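Transglutaminase-like enzymes, putative cysteine protease (Cytophaga hutchinsonii, PDB 3ISR) is a putative cysteine protease of the transglutaminase-like superfamily, probably acting on peptide or amide bonds through a catalytic cysteine, though its substrate is not known. Local coordinates at residues 118-123 with 247-251; 181-185 with 214-218; 200-206 with 240-246. One frame throughout, in Å; residues are numbered along the deposited sequence.

Interaction 1 of 3, residues 118-123 with 247-251; sequences FPSRYC and RDAAD
This is a buried loop-to-loop contact: the connection that follows strand 78-96 meets the segment leaving strand 240-246, and polar groups do most of the joining. S120 to C123 form a type I beta turn, with R121 (phi/psi -47/-52) and Y122 (-99/5) at its corners; S120 N bonds to C123 O and C123 N to S120 O, both at 3.1 Å. Facing it, D248 lies at CA-CA 6.5 Å from Y122, just ahead of the 3-10 turn 249-251. With D248 at chi1 near +60° (p), OD2 reaches into the beta turn, accepting from S120 OG (p rotamer) at 2.7 Å and from Y122 N at 2.9 Å, the latter almost straight. OD1 turns back to its own segment and takes A250 N at 3.0 Å. The Y122 ring, chi1 m, lies beside the 3-10 turn, its CE2 4.0 Å from A250 CB, while C123 SG rests 3.9 Å from D248 CB. R247 extends along F118-S120: NH1 makes a weak hydrogen bond of 2.8 Å to P119 O, and a water bridges NE to F118 O, 2.7 Å from each. R247 NH2 pairs with D251 of the second subunit, and R121 with D126 of that subunit, so the interface with the second subunit runs alongside. R193 of helix 181-194 bonds to both S120 OG and R247 O, fixing the loops over that helix. The D248 carboxylate thus forms an Asx turn with one oxygen and holds a type I beta turn with the other.

Interaction 2 of 3, residues 181-185 with 214-218; sequences CRDFA and FHACF
C181, A185 and A216 carry most of this contact, in which the first turn of helix 181-194 lies on strand 215-222. The axes of 181-185 and 215-218 run nearly parallel, 7° apart, with a closest approach of 6.5 Å, which small side chains permit. C181, the first residue of the helix, directs its CB at the strand; chi1 near +61° (p) puts SG 3.3 Å from A216 N and 3.9 Å from A216 CB. One turn on, A185, whose N bonds to C181 O at 2.9 Å, sets its CB 3.4 Å from C217 O and 4.5 Å from A216 CB. C181 CA lies 5.4 Å from A216 CA, and A185 CA 4.5 Å from C217 CA. A216 points at the helix, its CB also 4.1 Å from R182 CA, while H215 and C217 start out on the opposite side of the strand. The H215 ring, chi1 t, nevertheless approaches C181: CE1 is 3.8 Å from CB, and ND1 about 4.0 Å from SG. H215 NE2 bonds to D230 OD2. A cysteine at a helix start, a histidine on a strand and an aspartate just past the next strand are arranged as in the Cys-His-Asp catalytic triad of transglutaminase-like cysteine peptidases, so these are probably the active-site residues. F218 CB meets A185 O at 4.1 Å, and its side chain continues to helix 142-156. Strand 215-222 pairs with 199-206 on one edge and 225-229 on the other, and Y201 packs against A185 and A216 between the sheet and the helix.

Interaction 3 of 3, residues 200-206 with 240-246; sequences RYFTGYA and LVKIATG
Strands 200-206 and 240-246 run antiparallel, their axes 4.4 Å apart at the closest and 142° between directions. F202 (chi1 t) is the largest knob: its ring fits among L240, K242 and T245, with CE2 4.1 Å from L240 CD1, CE1 3.5 Å from K242 CE and CD1 4.0 Å from T245 CG2. That same T245 methyl lies over a face of the R200 guanidinium, 3.7 Å from NE, which pairs with E219. On the other face T203 packs on A244, OG1 to CB 3.6 Å, and Y205 on V241, CB to CB 4.1 Å. Strand 240-246 is an outermost strand of this chain's four-stranded antiparallel sheet, beside 199-206. Between these pairs the register slips by one at a classic beta bulge. I243 (phi/psi -100/-59) and A244 (-146/162) both face T203, whose O accepts I243 N at 2.8 Å and, weakly, A244 N at 3.3 Å. The other ladder bonds are Y201 N to G246 O 2.7 Å, G246 N to Y201 O 3.0 Å, T203 N to A244 O 2.9 Å, Y205 N to V241 O 2.8 Å and V241 N to Y205 O 2.9 Å. G204 leaves a hollow; a CB there would clash with V241 O. The side chain of I243 lies against the other side of the G204 backbone, CD1 3.7 Å from G204 C and 3.4 Å from Y205 CE2.

In the fold
From the N terminus, the chain leaves strand 78-96 and reaches 118-123, where interaction 1 opens the longest loop, closed only at 247-251. Everything in interactions 2 and 3 lies within it. Helix start 181-185 comes next, then strand 200-206, then 214-218, which closes interaction 2; 240-246 closes interaction 3, so these two loops cross. Strands 199-206 and 215-222 are neighbours in one sheet, bonded backbone to backbone, and helix 181-194 packs on them. Strand 240-246 runs straight into 247-251, so interaction 1 continues from the sheet edge to the loop beside the helix. There Y122 and A249 meet R182, and D248 and A249 meet Y201.

Interaction 1 of 3, residues 118-123 with 247-251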
loop_
_atom_site.group_PDB
_atom_site.type_symbol
_atom_site.label_atom_id
_atom_site.label_comp_id
_atom_site.label_asym_id
_atom_site.label_seq_id
_atom_site.Cartn_x
_atom_site.Cartn_y
_atom_site.Cartn_z
ATOM N N PHE B 118 4.152 20.498 3.612
ATOM C CA PHE B 118 3.289 19.419 4.110
ATOM C C PHE B 118 2.980 18.350 3.079
ATOM O O PHE B 118 3.021 18.620 1.875
ATOM C CB PHE B 118 2.014 20.000 4.729
ATOM C CG PHE B 118 2.307 20.790 5.970
ATOM C CD1 PHE B 118 2.564 20.143 7.167
ATOM C CD2 PHE B 118 2.428 22.169 5.908
ATOM C CE1 PHE B 118 2.885 20.881 8.339
ATOM C CE2 PHE B 118 2.743 22.917 7.044
ATOM C CZ PHE B 118 2.974 22.282 8.257
ATOM N N PRO B 119 2.725 17.116 3.545
ATOM C CA PRO B 119 2.402 16.042 2.592
ATOM C C PRO B 119 1.123 16.375 1.837
ATOM O O PRO B 119 0.241 17.085 2.376
ATOM C CB PRO B 119 2.161 14.820 3.484
ATOM C CG PRO B 119 2.600 15.204 4.890
ATOM C CD PRO B 119 2.686 16.686 4.961
ATOM N N SER B 120 0.999 15.851 0.621
ATOM C CA SER B 120 -0.206 16.011 -0.169
ATOM C C SER B 120 -0.608 14.646 -0.753
ATOM O O SER B 120 0.076 13.659 -0.501
ATOM C CB SER B 120 0.055 17.028 -1.280
ATOM O OG SER B 120 1.133 16.613 -2.087
ATOM N N ARG B 121 -1.716 14.576 -1.504
ATOM C CA ARG B 121 -2.196 13.281 -2.021
ATOM C C ARG B 121 -1.110 12.397 -2.662
ATOM O O ARG B 121 -0.973 11.211 -2.327
ATOM C CB ARG B 121 -3.355 13.484 -3.015
ATOM C CG ARG B 121 -3.779 12.200 -3.791
ATOM C CD ARG B 121 -4.296 11.023 -2.896
ATOM N NE ARG B 121 -4.574 9.904 -3.795
ATOM C CZ ARG B 121 -3.694 8.970 -4.158
ATOM N NH1 ARG B 121 -2.457 8.959 -3.659
ATOM N NH2 ARG B 121 -4.054 8.035 -5.035
ATOM N N TYR B 122 -0.357 12.964 -3.603
ATOM C CA TYR B 122 0.634 12.192 -4.358
ATOM C C TYR B 122 2.056 12.343 -3.840
ATOM O O TYR B 122 2.988 11.840 -4.452
ATOM C CB TYR B 122 0.575 12.612 -5.836
ATOM C CG TYR B 122 -0.808 12.412 -6.395
ATOM C CD1 TYR B 122 -1.305 11.124 -6.629
ATOM C CD2 TYR B 122 -1.644 13.505 -6.645
ATOM C CE1 TYR B 122 -2.613 10.939 -7.118
ATOM C CE2 TYR B 122 -2.933 13.338 -7.141
ATOM C CZ TYR B 122 -3.409 12.056 -7.366
ATOM O OH TYR B 122 -4.672 11.909 -7.869
ATOM N N CYS B 123 2.231 13.049 -2.716
ATOM C CA CYS B 123 3.571 13.335 -2.193
ATOM C C CYS B 123 3.565 13.072 -0.684
ATOM O O CYS B 123 3.445 14.006 0.132
ATOM C CB CYS B 123 3.991 14.784 -2.482
ATOM S SG CYS B 123 3.909 15.274 -4.211
ATOM N N ARG B 247 0.225 22.092 -4.956
ATOM C CA ARG B 247 0.853 21.137 -4.057
ATOM C C ARG B 247 1.277 19.871 -4.802
ATOM O O ARG B 247 2.347 19.325 -4.542
ATOM C CB ARG B 247 -0.097 20.823 -2.895
ATOM C CG ARG B 247 -0.378 22.024 -2.035
ATOM C CD ARG B 247 -1.443 21.755 -0.955
ATOM N NE ARG B 247 -0.959 20.775 0.025
ATOM C CZ ARG B 247 -1.643 20.357 1.091
ATOM N NH1 ARG B 247 -1.102 19.451 1.892
ATOM N NH2 ARG B 247 -2.858 20.843 1.352
ATOM N N ASP B 248 0.442 19.421 -5.733
ATOM C CA ASP B 248 0.736 18.256 -6.567
ATOM C C ASP B 248 -0.307 18.230 -7.654
ATOM O O ASP B 248 -1.053 19.210 -7.791
ATOM C CB ASP B 248 0.777 16.933 -5.764
ATOM C CG ASP B 248 -0.523 16.592 -5.050
ATOM O OD1 ASP B 248 -1.610 17.062 -5.422
ATOM O OD2 ASP B 248 -0.452 15.795 -4.071
ATOM N N ALA B 249 -0.366 17.139 -8.408
ATOM C CA ALA B 249 -1.269 17.064 -9.589
ATOM C C ALA B 249 -2.758 17.177 -9.234
ATOM O O ALA B 249 -3.554 17.511 -10.095
ATOM C CB ALA B 249 -1.009 15.808 -10.405
ATOM N N ALA B 250 -3.141 16.945 -7.974
ATOM C CA ALA B 250 -4.548 17.114 -7.597
ATOM C C ALA B 250 -4.975 18.568 -7.832
ATOM O O ALA B 250 -6.167 18.857 -8.043
ATOM C CB ALA B 250 -4.771 16.729 -6.114
ATOM N N ASP B 251 -4.010 19.485 -7.761
ATOM C CA ASP B 251 -4.292 20.917 -7.950
ATOM C C ASP B 251 -3.993 21.401 -9.364
ATOM O O ASP B 251 -4.089 22.608 -9.640
ATOM C CB ASP B 251 -3.417 21.755 -7.025
ATOM C CG ASP B 251 -3.731 21.564 -5.565
ATOM O OD1 ASP B 251 -4.896 21.266 -5.203
ATOM O OD2 ASP B 251 -2.797 21.785 -4.772
HETATM O O HOH W 1 1.705 20.515 0.526
HETATM O O HOH W 2 -3.363 16.801 -2.434
#

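Interaction 2 of 3, residues 181-185 with 214-218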
loop_
_atom_site.group_PDB
_atom_site.type_symbol
_atom_site.label_atom_id
_atom_site.label_comp_id
_atom_site.label_asym_id
_atom_site.label_seq_id
_atom_site.Cartn_x
_atom_site.Cartn_y
_atom_site.Cartn_z
ATOM N N CYS B 181 6.727 12.110 -16.499
ATOM C CA CYS B 181 7.099 13.353 -15.812
ATOM C C CYS B 181 6.293 13.617 -14.527
ATOM O O CYS B 181 6.854 14.063 -13.543
ATOM C CB CYS B 181 7.063 14.562 -16.757
ATOM S SG CYS B 181 5.473 14.928 -17.486
ATOM N N ARG B 182 4.983 13.365 -14.539
ATOM C CA ARG B 182 4.162 13.592 -13.334
ATOM C C ARG B 182 4.726 12.867 -12.099
ATOM O O ARG B 182 4.769 13.411 -10.975
ATOM C CB ARG B 182 2.735 13.123 -13.621
ATOM C CG ARG B 182 1.721 13.179 -12.465
ATOM C CD ARG B 182 0.420 12.570 -13.040
ATOM N NE ARG B 182 -0.770 12.693 -12.201
ATOM C CZ ARG B 182 -1.068 11.906 -11.155
ATOM N NH1 ARG B 182 -0.222 10.947 -10.738
ATOM N NH2 ARG B 182 -2.216 12.108 -10.505
ATOM N N ASP B 183 5.193 11.648 -12.332
ATOM C CA ASP B 183 5.738 10.818 -11.271
ATOM C C ASP B 183 7.104 11.302 -10.800
ATOM O O ASP B 183 7.399 11.246 -9.609
ATOM C CB ASP B 183 5.830 9.369 -11.764
ATOM C CG ASP B 183 4.510 8.860 -12.332
ATOM O OD1 ASP B 183 3.485 8.861 -11.608
ATOM O OD2 ASP B 183 4.472 8.500 -13.527
ATOM N N PHE B 184 7.960 11.724 -11.728
ATOM C CA PHE B 184 9.272 12.271 -11.374
ATOM C C PHE B 184 9.107 13.557 -10.563
ATOM O O PHE B 184 9.846 13.807 -9.608
ATOM C CB PHE B 184 10.084 12.592 -12.641
ATOM C CG PHE B 184 10.749 11.402 -13.293
ATOM C CD1 PHE B 184 9.998 10.332 -13.789
ATOM C CD2 PHE B 184 12.121 11.398 -13.501
ATOM C CE1 PHE B 184 10.614 9.250 -14.431
ATOM C CE2 PHE B 184 12.757 10.310 -14.159
ATOM C CZ PHE B 184 12.005 9.247 -14.626
ATOM N N ALA B 185 8.133 14.383 -10.938
ATOM C CA ALA B 185 7.872 15.628 -10.207
ATOM C C ALA B 185 7.374 15.315 -8.802
ATOM O O ALA B 185 7.843 15.897 -7.804
ATOM C CB ALA B 185 6.832 16.459 -10.942
ATOM N N PHE B 214 2.320 17.903 -22.690
ATOM C CA PHE B 214 2.347 18.760 -21.493
ATOM C C PHE B 214 3.473 18.238 -20.632
ATOM O O PHE B 214 3.824 17.064 -20.722
ATOM C CB PHE B 214 1.033 18.674 -20.717
ATOM C CG PHE B 214 -0.125 19.350 -21.400
ATOM C CD1 PHE B 214 -0.168 20.731 -21.520
ATOM C CD2 PHE B 214 -1.178 18.603 -21.916
ATOM C CE1 PHE B 214 -1.252 21.363 -22.153
ATOM C CE2 PHE B 214 -2.269 19.232 -22.550
ATOM C CZ PHE B 214 -2.297 20.618 -22.655
ATOM N N HIS B 215 4.074 19.100 -19.821
ATOM C CA HIS B 215 5.215 18.671 -19.056
ATOM C C HIS B 215 4.972 18.987 -17.600
ATOM O O HIS B 215 4.252 19.930 -17.290
ATOM C CB HIS B 215 6.487 19.364 -19.547
ATOM C CG HIS B 215 7.740 18.714 -19.056
ATOM N ND1 HIS B 215 8.020 17.386 -19.286
ATOM C CD2 HIS B 215 8.779 19.202 -18.345
ATOM C CE1 HIS B 215 9.184 17.083 -18.743
ATOM N NE2 HIS B 215 9.665 18.168 -18.163
ATOM N N ALA B 216 5.551 18.188 -16.720
ATOM C CA ALA B 216 5.463 18.438 -15.279
ATOM C C ALA B 216 6.838 18.346 -14.640
ATOM O O ALA B 216 7.601 17.442 -14.954
ATOM C CB ALA B 216 4.485 17.423 -14.614
ATOM N N CYS B 217 7.149 19.285 -13.745
ATOM C CA CYS B 217 8.337 19.193 -12.931
ATOM C C CYS B 217 8.069 19.843 -11.579
ATOM O O CYS B 217 6.922 19.882 -11.118
ATOM C CB CYS B 217 9.559 19.758 -13.644
ATOM S SG CYS B 217 9.315 21.400 -14.288
ATOM N N PHE B 218 9.110 20.302 -10.902
ATOM C CA PHE B 218 8.876 20.856 -9.576
ATOM C C PHE B 218 9.772 22.045 -9.272
ATOM O O PHE B 218 10.773 22.274 -9.971
ATOM C CB PHE B 218 8.974 19.760 -8.495
ATOM C CG PHE B 218 10.381 19.303 -8.175
ATOM C CD1 PHE B 218 11.058 19.811 -7.067
ATOM C CD2 PHE B 218 10.999 18.317 -8.934
ATOM C CE1 PHE B 218 12.365 19.369 -6.768
ATOM C CE2 PHE B 218 12.272 17.884 -8.652
ATOM C CZ PHE B 218 12.954 18.386 -7.564
#

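Interaction 3 of 3, residues 200-206 with 240-246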
loop_
_atom_site.group_PDB
_atom_site.type_symbol
_atom_site.label_atom_id
_atom_site.label_comp_id
_atom_site.label_asym_id
_atom_site.label_seq_id
_atom_site.Cartn_x
_atom_site.Cartn_y
_atom_site.Cartn_z
ATOM N N ARG B 200 6.896 22.545 -4.689
ATOM C CA ARG B 200 5.586 22.555 -5.298
ATOM C C ARG B 200 5.648 21.981 -6.723
ATOM O O ARG B 200 6.712 21.907 -7.337
ATOM C CB ARG B 200 4.996 23.974 -5.304
ATOM C CG ARG B 200 5.786 24.969 -6.215
ATOM C CD ARG B 200 5.249 26.395 -6.094
ATOM N NE ARG B 200 5.816 27.238 -7.146
ATOM C CZ ARG B 200 5.675 28.556 -7.220
ATOM N NH1 ARG B 200 4.978 29.223 -6.301
ATOM N NH2 ARG B 200 6.229 29.217 -8.232
ATOM N N TYR B 201 4.487 21.605 -7.219
ATOM C CA TYR B 201 4.333 21.002 -8.529
ATOM C C TYR B 201 4.202 22.095 -9.600
ATOM O O TYR B 201 3.522 23.100 -9.385
ATOM C CB TYR B 201 3.061 20.171 -8.447
ATOM C CG TYR B 201 2.733 19.276 -9.611
ATOM C CD1 TYR B 201 3.414 18.077 -9.796
ATOM C CD2 TYR B 201 1.669 19.584 -10.464
ATOM C CE1 TYR B 201 3.071 17.210 -10.834
ATOM C CE2 TYR B 201 1.323 18.731 -11.518
ATOM C CZ TYR B 201 2.044 17.547 -11.685
ATOM O OH TYR B 201 1.732 16.672 -12.693
ATOM N N PHE B 202 4.846 21.879 -10.748
ATOM C CA PHE B 202 4.856 22.848 -11.856
ATOM C C PHE B 202 4.418 22.115 -13.130
ATOM O O PHE B 202 4.962 21.066 -13.457
ATOM C CB PHE B 202 6.287 23.407 -12.000
ATOM C CG PHE B 202 6.492 24.362 -13.188
ATOM C CD1 PHE B 202 6.687 25.717 -12.977
ATOM C CD2 PHE B 202 6.525 23.883 -14.490
ATOM C CE1 PHE B 202 6.896 26.603 -14.065
ATOM C CE2 PHE B 202 6.735 24.755 -15.586
ATOM C CZ PHE B 202 6.923 26.118 -15.353
ATOM N N THR B 203 3.428 22.654 -13.833
ATOM C CA THR B 203 3.065 22.125 -15.160
ATOM C C THR B 203 3.286 23.191 -16.213
ATOM O O THR B 203 3.118 24.372 -15.935
ATOM C CB THR B 203 1.620 21.639 -15.233
ATOM O OG1 THR B 203 0.719 22.715 -14.897
ATOM C CG2 THR B 203 1.412 20.497 -14.237
ATOM N N GLY B 204 3.626 22.777 -17.428
ATOM C CA GLY B 204 3.821 23.746 -18.476
ATOM C C GLY B 204 3.889 23.179 -19.868
ATOM O O GLY B 204 3.886 21.951 -20.072
ATOM N N TYR B 205 3.918 24.094 -20.831
ATOM C CA TYR B 205 4.354 23.772 -22.199
ATOM C C TYR B 205 5.885 23.758 -22.215
ATOM O O TYR B 205 6.509 24.523 -21.493
ATOM C CB TYR B 205 3.817 24.829 -23.156
ATOM C CG TYR B 205 2.313 24.809 -23.276
ATOM C CD1 TYR B 205 1.690 24.053 -24.261
ATOM C CD2 TYR B 205 1.518 25.532 -22.407
ATOM C CE1 TYR B 205 0.299 24.014 -24.370
ATOM C CE2 TYR B 205 0.115 25.513 -22.513
ATOM C CZ TYR B 205 -0.481 24.744 -23.497
ATOM O OH TYR B 205 -1.857 24.716 -23.612
ATOM N N ALA B 206 6.499 22.898 -23.019
ATOM C CA ALA B 206 7.951 22.747 -22.967
ATOM C C ALA B 206 8.585 22.742 -24.355
ATOM O O ALA B 206 8.406 21.791 -25.117
ATOM C CB ALA B 206 8.325 21.465 -22.224
ATOM N N LEU B 240 10.436 26.481 -20.751
ATOM C CA LEU B 240 9.122 26.216 -20.148
ATOM C C LEU B 240 8.186 27.410 -20.113
ATOM O O LEU B 240 8.579 28.522 -19.763
ATOM C CB LEU B 240 9.285 25.675 -18.724
ATOM C CG LEU B 240 9.920 24.293 -18.606
ATOM C CD1 LEU B 240 10.418 24.061 -17.160
ATOM C CD2 LEU B 240 8.942 23.197 -19.013
ATOM N N VAL B 241 6.934 27.165 -20.466
ATOM C CA VAL B 241 5.887 28.166 -20.318
ATOM C C VAL B 241 4.904 27.644 -19.286
ATOM O O VAL B 241 4.318 26.566 -19.474
ATOM C CB VAL B 241 5.194 28.442 -21.663
ATOM C CG1 VAL B 241 4.035 29.403 -21.483
ATOM C CG2 VAL B 241 6.217 28.998 -22.665
ATOM N N LYS B 242 4.720 28.407 -18.209
ATOM C CA LYS B 242 3.979 27.933 -17.046
ATOM C C LYS B 242 2.485 27.878 -17.271
ATOM O O LYS B 242 1.869 28.848 -17.712
ATOM C CB LYS B 242 4.244 28.823 -15.825
ATOM C CG LYS B 242 3.538 28.312 -14.551
ATOM C CD LYS B 242 3.648 29.322 -13.400
ATOM C CE LYS B 242 5.053 29.355 -12.815
ATOM N NZ LYS B 242 5.216 30.317 -11.666
ATOM N N ILE B 243 1.904 26.749 -16.908
ATOM C CA ILE B 243 0.464 26.610 -16.861
ATOM C C ILE B 243 -0.005 26.744 -15.429
ATOM O O ILE B 243 -0.826 27.616 -15.128
ATOM C CB ILE B 243 0.016 25.259 -17.448
ATOM C CG1 ILE B 243 0.241 25.275 -18.953
ATOM C CG2 ILE B 243 -1.465 24.965 -17.117
ATOM C CD1 ILE B 243 0.292 23.868 -19.554
ATOM N N ALA B 244 0.489 25.872 -14.543
ATOM C CA ALA B 244 0.111 25.965 -13.141
ATOM C C ALA B 244 1.217 25.574 -12.185
ATOM O O ALA B 244 2.189 24.910 -12.564
ATOM C CB ALA B 244 -1.132 25.098 -12.866
ATOM N N THR B 245 1.038 25.994 -10.937
ATOM C CA THR B 245 1.729 25.393 -9.799
ATOM C C THR B 245 0.693 24.998 -8.735
ATOM O O THR B 245 -0.404 25.564 -8.664
ATOM C CB THR B 245 2.814 26.346 -9.207
ATOM O OG1 THR B 245 2.209 27.571 -8.760
ATOM C CG2 THR B 245 3.854 26.688 -10.272
ATOM N N GLY B 246 1.039 24.040 -7.888
ATOM C CA GLY B 246 0.192 23.714 -6.748
ATOM C C GLY B 246 0.923 22.673 -5.916
ATOM O O GLY B 246 2.092 22.397 -6.148
#